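Local coordinates for uncharacterized protein (Parabacteroides merdae, PDB 4R7F), which is of unknown function but is built from three immunoglobulin-like beta-sandwich domains, the first resembling a type 9 secretion system plug protein domain, at residues G49-V57 and Y99-F110. Numbering follows the deposited sequence.
Sequences GYTRYAYNV and YRLLLPNDDVQF
Tyr-55 reaches from strand 53-57 across to Leu-101, Leu-103, Asn-105 and Val-108. From CB, the ring swings between the backbone N and the carbonyl carbon (chi1 64°), which brings it over Leu-101. CD2 of Leu-101 sits above the ring centre in a CH-pi contact, 3.9 Å from the Tyr-55 centroid. Farther out, CE1 touches Leu-101 CD1 at 3.6 Å, while CE2 on the other branch lies near Leu-103 CD2 and Val-108 CG2. At the tip, OH packs 3.6 Å from Val-108 CG2 and hydrogen-bonds a water in the ring plane (2.7 Å), which in turn donates to Asp-107 OD2. Asn-105 ND2 lies 3.5 Å from the same OH and donates a bent hydrogen bond to Leu-102 O (2.7 Å). Its OD1 accepts from the backbone N of Asp-107 (an Asx turn) and of Val-108, completing an Asx motif that holds the turn at the hydroxyl end of Tyr-55; the two donors lie on opposite faces of the amide plane. With an alanine here, the N-H groups of Asp-107 and Val-108 and the carbonyl of Leu-102 would probably all lose their side-chain partner, and the turn would be less firmly held near the Tyr-55 hydroxyl. Toward the start of the strands, Tyr-53 turns its edge to the face of Tyr-99, a T-shaped pair with planes at 75° and CE2 of Tyr-53 3.5 Å from CZ of Tyr-99. At the far end, Val-57 CG1 meets the edge of the Phe-110 ring. No hydrogen bond joins the segments directly; the axes of segments 53-57 and 99-103 approach to 10.5 Å and run 28° from parallel, as layers of a beta-sandwich do. Strand 53-60 lies between 81-82 and 114-122 in one sheet, strand 96-103 between 39-46 and 86-88 in the other, where Phe-43 stacks on Tyr-99 and Ile-41 packs on Leu-101 and Leu-103.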
ATOM      1  N   GLY A  49     -30.768  24.716  13.899  1.00105.17           N
ATOM      2  CA  GLY A  49     -31.483  23.726  14.688  1.00104.74           C
ATOM      3  C   GLY A  49     -30.616  22.546  15.104  1.00121.51           C
ATOM      4  O   GLY A  49     -29.899  21.948  14.276  1.00107.30           O
ATOM      5  N   TYR A  50     -30.633  22.251  16.406  1.00127.12           N
ATOM      6  CA  TYR A  50     -30.385  20.896  16.861  1.00114.29           C
ATOM      7  C   TYR A  50     -31.673  20.146  16.521  1.00111.82           C
ATOM      8  O   TYR A  50     -32.801  20.681  16.652  1.00 76.18           O
ATOM      9  CB  TYR A  50     -30.065  20.770  18.363  1.00119.78           C
ATOM     10  CG  TYR A  50     -30.053  19.311  18.815  1.00122.06           C
ATOM     11  CD1 TYR A  50     -29.311  18.362  18.101  1.00128.82           C
ATOM     12  CD2 TYR A  50     -30.803  18.867  19.923  1.00100.05           C
ATOM     13  CE1 TYR A  50     -29.299  17.022  18.464  1.00138.43           C
ATOM     14  CE2 TYR A  50     -30.790  17.515  20.297  1.00118.56           C
ATOM     15  CZ  TYR A  50     -30.033  16.593  19.555  1.00133.98           C
ATOM     16  OH  TYR A  50     -29.974  15.239  19.848  1.00 93.34           O
ATOM     17  N   THR A  51     -31.475  18.921  16.046  1.00 88.48           N
ATOM     18  CA  THR A  51     -32.532  18.052  15.590  1.00 66.80           C
ATOM     19  C   THR A  51     -32.247  16.692  16.197  1.00 64.93           C
ATOM     20  O   THR A  51     -31.083  16.311  16.339  1.00 81.38           O
ATOM     21  CB  THR A  51     -32.477  17.975  14.058  1.00 69.99           C
ATOM     22  OG1 THR A  51     -32.699  19.279  13.517  1.00 65.80           O
ATOM     23  CG2 THR A  51     -33.504  17.002  13.493  1.00 62.82           C
ATOM     24  N   ARG A  52     -33.296  15.968  16.570  1.00 69.28           N
ATOM     25  CA  ARG A  52     -33.140  14.635  17.164  1.00 79.42           C
ATOM     26  C   ARG A  52     -33.176  13.595  16.058  1.00 59.38           C
ATOM     27  O   ARG A  52     -34.222  13.393  15.443  1.00 55.88           O
ATOM     28  CB  ARG A  52     -34.267  14.338  18.165  1.00 89.50           C
ATOM     29  CG  ARG A  52     -34.261  15.199  19.418  1.00110.72           C
ATOM     30  CD  ARG A  52     -33.245  14.716  20.446  1.00124.52           C
ATOM     31  NE  ARG A  52     -33.805  13.687  21.322  1.00126.80           N
ATOM     32  CZ  ARG A  52     -33.213  13.215  22.418  1.00114.16           C
ATOM     33  NH1 ARG A  52     -32.020  13.663  22.802  1.00117.84           N
ATOM     34  NH2 ARG A  52     -33.818  12.276  23.136  1.00 95.96           N
ATOM     35  N   TYR A  53     -32.041  12.948  15.789  1.00 59.00           N
ATOM     36  CA  TYR A  53     -32.041  11.842  14.837  1.00 53.39           C
ATOM     37  C   TYR A  53     -31.891  10.519  15.560  1.00 56.02           C
ATOM     38  O   TYR A  53     -31.143  10.412  16.531  1.00 51.60           O
ATOM     39  CB  TYR A  53     -30.905  11.954  13.822  1.00 51.06           C
ATOM     40  CG  TYR A  53     -30.874  13.215  12.999  1.00 41.91           C
ATOM     41  CD1 TYR A  53     -31.813  13.452  12.004  1.00 48.27           C
ATOM     42  CD2 TYR A  53     -29.841  14.146  13.160  1.00 46.63           C
ATOM     43  CE1 TYR A  53     -31.757  14.611  11.219  1.00 42.94           C
ATOM     44  CE2 TYR A  53     -29.771  15.298  12.376  1.00 40.11           C
ATOM     45  CZ  TYR A  53     -30.736  15.533  11.423  1.00 40.69           C
ATOM     46  OH  TYR A  53     -30.663  16.697  10.688  1.00 54.60           O
ATOM     47  N   ALA A  54     -32.600   9.515  15.056  1.00 51.00           N
ATOM     48  CA  ALA A  54     -32.521   8.158  15.549  1.00 52.72           C
ATOM     49  C   ALA A  54     -32.260   7.167  14.385  1.00 45.57           C
ATOM     50  O   ALA A  54     -32.515   7.479  13.230  1.00 38.37           O
ATOM     51  CB  ALA A  54     -33.828   7.816  16.256  1.00 51.32           C
ATOM     52  N   TYR A  55     -31.785   5.963  14.682  1.00 51.51           N
ATOM     53  CA  TYR A  55     -31.486   4.989  13.611  1.00 44.45           C
ATOM     54  C   TYR A  55     -32.049   3.588  13.835  1.00 43.92           C
ATOM     55  O   TYR A  55     -32.303   3.199  14.963  1.00 39.50           O
ATOM     56  CB  TYR A  55     -29.974   4.891  13.402  1.00 38.65           C
ATOM     57  CG  TYR A  55     -29.215   4.351  14.583  1.00 41.20           C
ATOM     58  CD1 TYR A  55     -28.862   5.190  15.633  1.00 47.13           C
ATOM     59  CD2 TYR A  55     -28.820   3.020  14.647  1.00 40.39           C
ATOM     60  CE1 TYR A  55     -28.158   4.720  16.725  1.00 43.47           C
ATOM     61  CE2 TYR A  55     -28.100   2.541  15.739  1.00 43.96           C
ATOM     62  CZ  TYR A  55     -27.781   3.402  16.782  1.00 46.79           C
ATOM     63  OH  TYR A  55     -27.086   2.982  17.893  1.00 46.50           O
ATOM     64  N   ASN A  56     -32.255   2.867  12.728  1.00 41.25           N
ATOM     65  CA  ASN A  56     -32.532   1.438  12.718  1.00 43.84           C
ATOM     66  C   ASN A  56     -31.417   0.643  12.042  1.00 46.02           C
ATOM     67  O   ASN A  56     -30.832   1.088  11.048  1.00 39.70           O
ATOM     68  CB  ASN A  56     -33.803   1.118  11.924  1.00 49.94           C
ATOM     69  CG  ASN A  56     -35.005   1.863  12.417  1.00 55.02           C
ATOM     70  OD1 ASN A  56     -35.207   2.069  13.614  1.00 60.57           O
ATOM     71  ND2 ASN A  56     -35.829   2.258  11.483  1.00 61.61           N
ATOM     72  N   VAL A  57     -31.196  -0.570  12.537  1.00 41.36           N
ATOM     73  CA  VAL A  57     -30.237  -1.494  11.974  1.00 39.95           C
ATOM     74  C   VAL A  57     -30.981  -2.506  11.102  1.00 42.64           C
ATOM     75  O   VAL A  57     -31.926  -3.173  11.556  1.00 40.38           O
ATOM     76  CB  VAL A  57     -29.451  -2.180  13.103  1.00 38.90           C
ATOM     77  CG1 VAL A  57     -28.378  -3.097  12.561  1.00 41.75           C
ATOM     78  CG2 VAL A  57     -28.814  -1.118  13.982  1.00 42.47           C
ATOM     79  N   TYR A  99     -22.483  15.279  13.338  1.00 38.64           N
ATOM     80  CA  TYR A  99     -22.970  14.127  14.087  1.00 35.44           C
ATOM     81  C   TYR A  99     -22.067  12.933  13.846  1.00 38.93           C
ATOM     82  O   TYR A  99     -21.502  12.755  12.770  1.00 44.78           O
ATOM     83  CB  TYR A  99     -24.367  13.750  13.620  1.00 35.82           C
ATOM     84  CG  TYR A  99     -25.416  14.808  13.888  1.00 46.23           C
ATOM     85  CD1 TYR A  99     -25.540  15.911  13.056  1.00 40.90           C
ATOM     86  CD2 TYR A  99     -26.289  14.706  14.989  1.00 48.40           C
ATOM     87  CE1 TYR A  99     -26.488  16.889  13.298  1.00 47.04           C
ATOM     88  CE2 TYR A  99     -27.254  15.683  15.240  1.00 46.24           C
ATOM     89  CZ  TYR A  99     -27.333  16.784  14.400  1.00 47.76           C
ATOM     90  OH  TYR A  99     -28.275  17.761  14.608  1.00 52.37           O
ATOM     91  N   ARG A 100     -21.965  12.089  14.844  1.00 39.96           N
ATOM     92  CA  ARG A 100     -21.063  10.950  14.817  1.00 48.37           C
ATOM     93  C   ARG A 100     -21.735   9.826  15.568  1.00 43.30           C
ATOM     94  O   ARG A 100     -22.204  10.018  16.685  1.00 48.04           O
ATOM     95  CB  ARG A 100     -19.761  11.319  15.479  1.00 45.85           C
ATOM     96  CG  ARG A 100     -18.698  10.244  15.480  1.00 57.49           C
ATOM     97  CD  ARG A 100     -17.343  10.944  15.429  1.00 69.24           C
ATOM     98  NE  ARG A 100     -16.288  10.234  16.124  1.00 79.37           N
ATOM     99  CZ  ARG A 100     -16.203  10.159  17.446  1.00 81.22           C
ATOM    100  NH1 ARG A 100     -17.125  10.727  18.223  1.00 64.36           N
ATOM    101  NH2 ARG A 100     -15.205   9.487  17.996  1.00 91.14           N
ATOM    102  N   LEU A 101     -21.807   8.680  14.907  1.00 49.03           N
ATOM    103  CA  LEU A 101     -22.332   7.441  15.442  1.00 46.05           C
ATOM    104  C   LEU A 101     -21.267   6.398  15.202  1.00 47.14           C
ATOM    105  O   LEU A 101     -20.845   6.187  14.058  1.00 39.50           O
ATOM    106  CB  LEU A 101     -23.613   7.057  14.706  1.00 44.28           C
ATOM    107  CG  LEU A 101     -24.190   5.670  14.959  1.00 44.94           C
ATOM    108  CD1 LEU A 101     -24.675   5.532  16.393  1.00 56.36           C
ATOM    109  CD2 LEU A 101     -25.342   5.438  14.021  1.00 43.27           C
ATOM    110  N   LEU A 102     -20.798   5.787  16.283  1.00 45.68           N
ATOM    111  CA  LEU A 102     -19.918   4.640  16.196  1.00 40.57           C
ATOM    112  C   LEU A 102     -20.720   3.358  16.424  1.00 41.91           C
ATOM    113  O   LEU A 102     -21.616   3.304  17.283  1.00 41.60           O
ATOM    114  CB  LEU A 102     -18.819   4.743  17.233  1.00 43.68           C
ATOM    115  CG  LEU A 102     -18.013   6.026  17.173  1.00 49.99           C
ATOM    116  CD1 LEU A 102     -16.932   6.006  18.241  1.00 57.47           C
ATOM    117  CD2 LEU A 102     -17.414   6.196  15.793  1.00 51.39           C
ATOM    118  N   LEU A 103     -20.392   2.334  15.651  1.00 35.25           N
ATOM    119  CA  LEU A 103     -20.982   1.028  15.810  1.00 33.75           C
ATOM    120  C   LEU A 103     -19.927  -0.068  15.706  1.00 37.20           C
ATOM    121  O   LEU A 103     -19.019   0.024  14.903  1.00 39.20           O
ATOM    122  CB  LEU A 103     -22.009   0.812  14.730  1.00 38.23           C
ATOM    123  CG  LEU A 103     -23.318   1.571  14.890  1.00 43.86           C
ATOM    124  CD1 LEU A 103     -24.059   1.634  13.560  1.00 40.80           C
ATOM    125  CD2 LEU A 103     -24.179   0.907  15.943  1.00 42.88           C
ATOM    126  N   PRO A 104     -20.038  -1.116  16.526  1.00 39.87           N
ATOM    127  CA  PRO A 104     -21.010  -1.249  17.601  1.00 42.68           C
ATOM    128  C   PRO A 104     -20.679  -0.270  18.743  1.00 44.73           C
ATOM    129  O   PRO A 104     -19.580   0.298  18.779  1.00 41.97           O
ATOM    130  CB  PRO A 104     -20.799  -2.681  18.067  1.00 39.56           C
ATOM    131  CG  PRO A 104     -19.331  -2.865  17.882  1.00 42.14           C
ATOM    132  CD  PRO A 104     -19.066  -2.217  16.547  1.00 33.28           C
ATOM    133  N   ASN A 105     -21.623  -0.060  19.650  1.00 44.00           N
ATOM    134  CA  ASN A 105     -21.403   0.859  20.756  1.00 44.90           C
ATOM    135  C   ASN A 105     -22.066   0.291  22.014  1.00 49.55           C
ATOM    136  O   ASN A 105     -22.395  -0.894  22.045  1.00 48.67           O
ATOM    137  CB  ASN A 105     -21.908   2.262  20.373  1.00 40.82           C
ATOM    138  CG  ASN A 105     -23.375   2.276  19.976  1.00 41.99           C
ATOM    139  OD1 ASN A 105     -24.197   1.610  20.589  1.00 46.82           O
ATOM    140  ND2 ASN A 105     -23.711   3.035  18.941  1.00 53.69           N
ATOM    141  N   ASP A 106     -22.245   1.120  23.044  1.00 54.22           N
ATOM    142  CA  ASP A 106     -22.859   0.674  24.313  1.00 64.12           C
ATOM    143  C   ASP A 106     -24.343   0.291  24.166  1.00 52.14           C
ATOM    144  O   ASP A 106     -24.847  -0.492  24.964  1.00 44.84           O
ATOM    145  CB  ASP A 106     -22.734   1.755  25.421  1.00 70.12           C
ATOM    146  CG  ASP A 106     -21.369   1.765  26.109  1.00 64.36           C
ATOM    147  OD1 ASP A 106     -20.472   0.998  25.715  1.00 67.35           O
ATOM    148  OD2 ASP A 106     -21.188   2.560  27.052  1.00 85.60           O
ATOM    149  N   ASP A 107     -25.029   0.850  23.169  1.00 48.74           N
ATOM    150  CA  ASP A 107     -26.468   0.630  22.957  1.00 45.74           C
ATOM    151  C   ASP A 107     -26.779  -0.507  21.982  1.00 51.04           C
ATOM    152  O   ASP A 107     -27.876  -1.082  22.042  1.00 46.73           O
ATOM    153  CB  ASP A 107     -27.118   1.892  22.359  1.00 57.11           C
ATOM    154  CG  ASP A 107     -27.068   3.104  23.288  1.00 70.61           C
ATOM    155  OD1 ASP A 107     -26.876   2.950  24.521  1.00 72.23           O
ATOM    156  OD2 ASP A 107     -27.230   4.226  22.760  1.00 63.12           O
ATOM    157  N   VAL A 108     -25.866  -0.749  21.028  1.00 51.87           N
ATOM    158  CA  VAL A 108     -26.045  -1.771  19.988  1.00 48.57           C
ATOM    159  C   VAL A 108     -24.758  -2.527  19.712  1.00 46.15           C
ATOM    160  O   VAL A 108     -23.700  -1.930  19.444  1.00 42.68           O
ATOM    161  CB  VAL A 108     -26.548  -1.194  18.658  1.00 59.32           C
ATOM    162  CG1 VAL A 108     -26.787  -2.323  17.658  1.00 54.70           C
ATOM    163  CG2 VAL A 108     -27.834  -0.412  18.878  1.00 63.10           C
ATOM    164  N   GLN A 109     -24.854  -3.850  19.801  1.00 48.49           N
ATOM    165  CA  GLN A 109     -23.792  -4.742  19.371  1.00 47.71           C
ATOM    166  C   GLN A 109     -24.408  -5.746  18.411  1.00 55.07           C
ATOM    167  O   GLN A 109     -25.622  -5.951  18.417  1.00 47.23           O
ATOM    168  CB  GLN A 109     -23.148  -5.467  20.549  1.00 51.85           C
ATOM    169  CG  GLN A 109     -22.833  -4.597  21.760  1.00 57.80           C
ATOM    170  CD  GLN A 109     -24.004  -4.470  22.701  1.00 51.51           C
ATOM    171  OE1 GLN A 109     -24.674  -5.456  23.029  1.00 60.02           O
ATOM    172  NE2 GLN A 109     -24.280  -3.241  23.125  1.00 48.51           N
ATOM    173  N   PHE A 110     -23.566  -6.348  17.575  1.00 46.35           N
ATOM    174  CA  PHE A 110     -24.036  -7.251  16.539  1.00 46.61           C
ATOM    175  C   PHE A 110     -23.799  -8.689  16.957  1.00 47.34           C
ATOM    176  O   PHE A 110     -22.797  -8.997  17.583  1.00 42.36           O
ATOM    177  CB  PHE A 110     -23.300  -6.980  15.228  1.00 45.30           C
ATOM    178  CG  PHE A 110     -23.365  -5.548  14.788  1.00 38.46           C
ATOM    179  CD1 PHE A 110     -24.548  -5.004  14.371  1.00 37.80           C
ATOM    180  CD2 PHE A 110     -22.233  -4.753  14.798  1.00 38.17           C
ATOM    181  CE1 PHE A 110     -24.617  -3.684  13.983  1.00 41.49           C
ATOM    182  CE2 PHE A 110     -22.290  -3.446  14.385  1.00 39.52           C
ATOM    183  CZ  PHE A 110     -23.490  -2.907  13.989  1.00 38.05           C
TER
HETATM  184  O   HOH W   1     -29.356  19.256  12.345  1.00 51.89           O
HETATM  185  O   HOH W   2     -26.156   4.788  19.730  1.00 48.34           O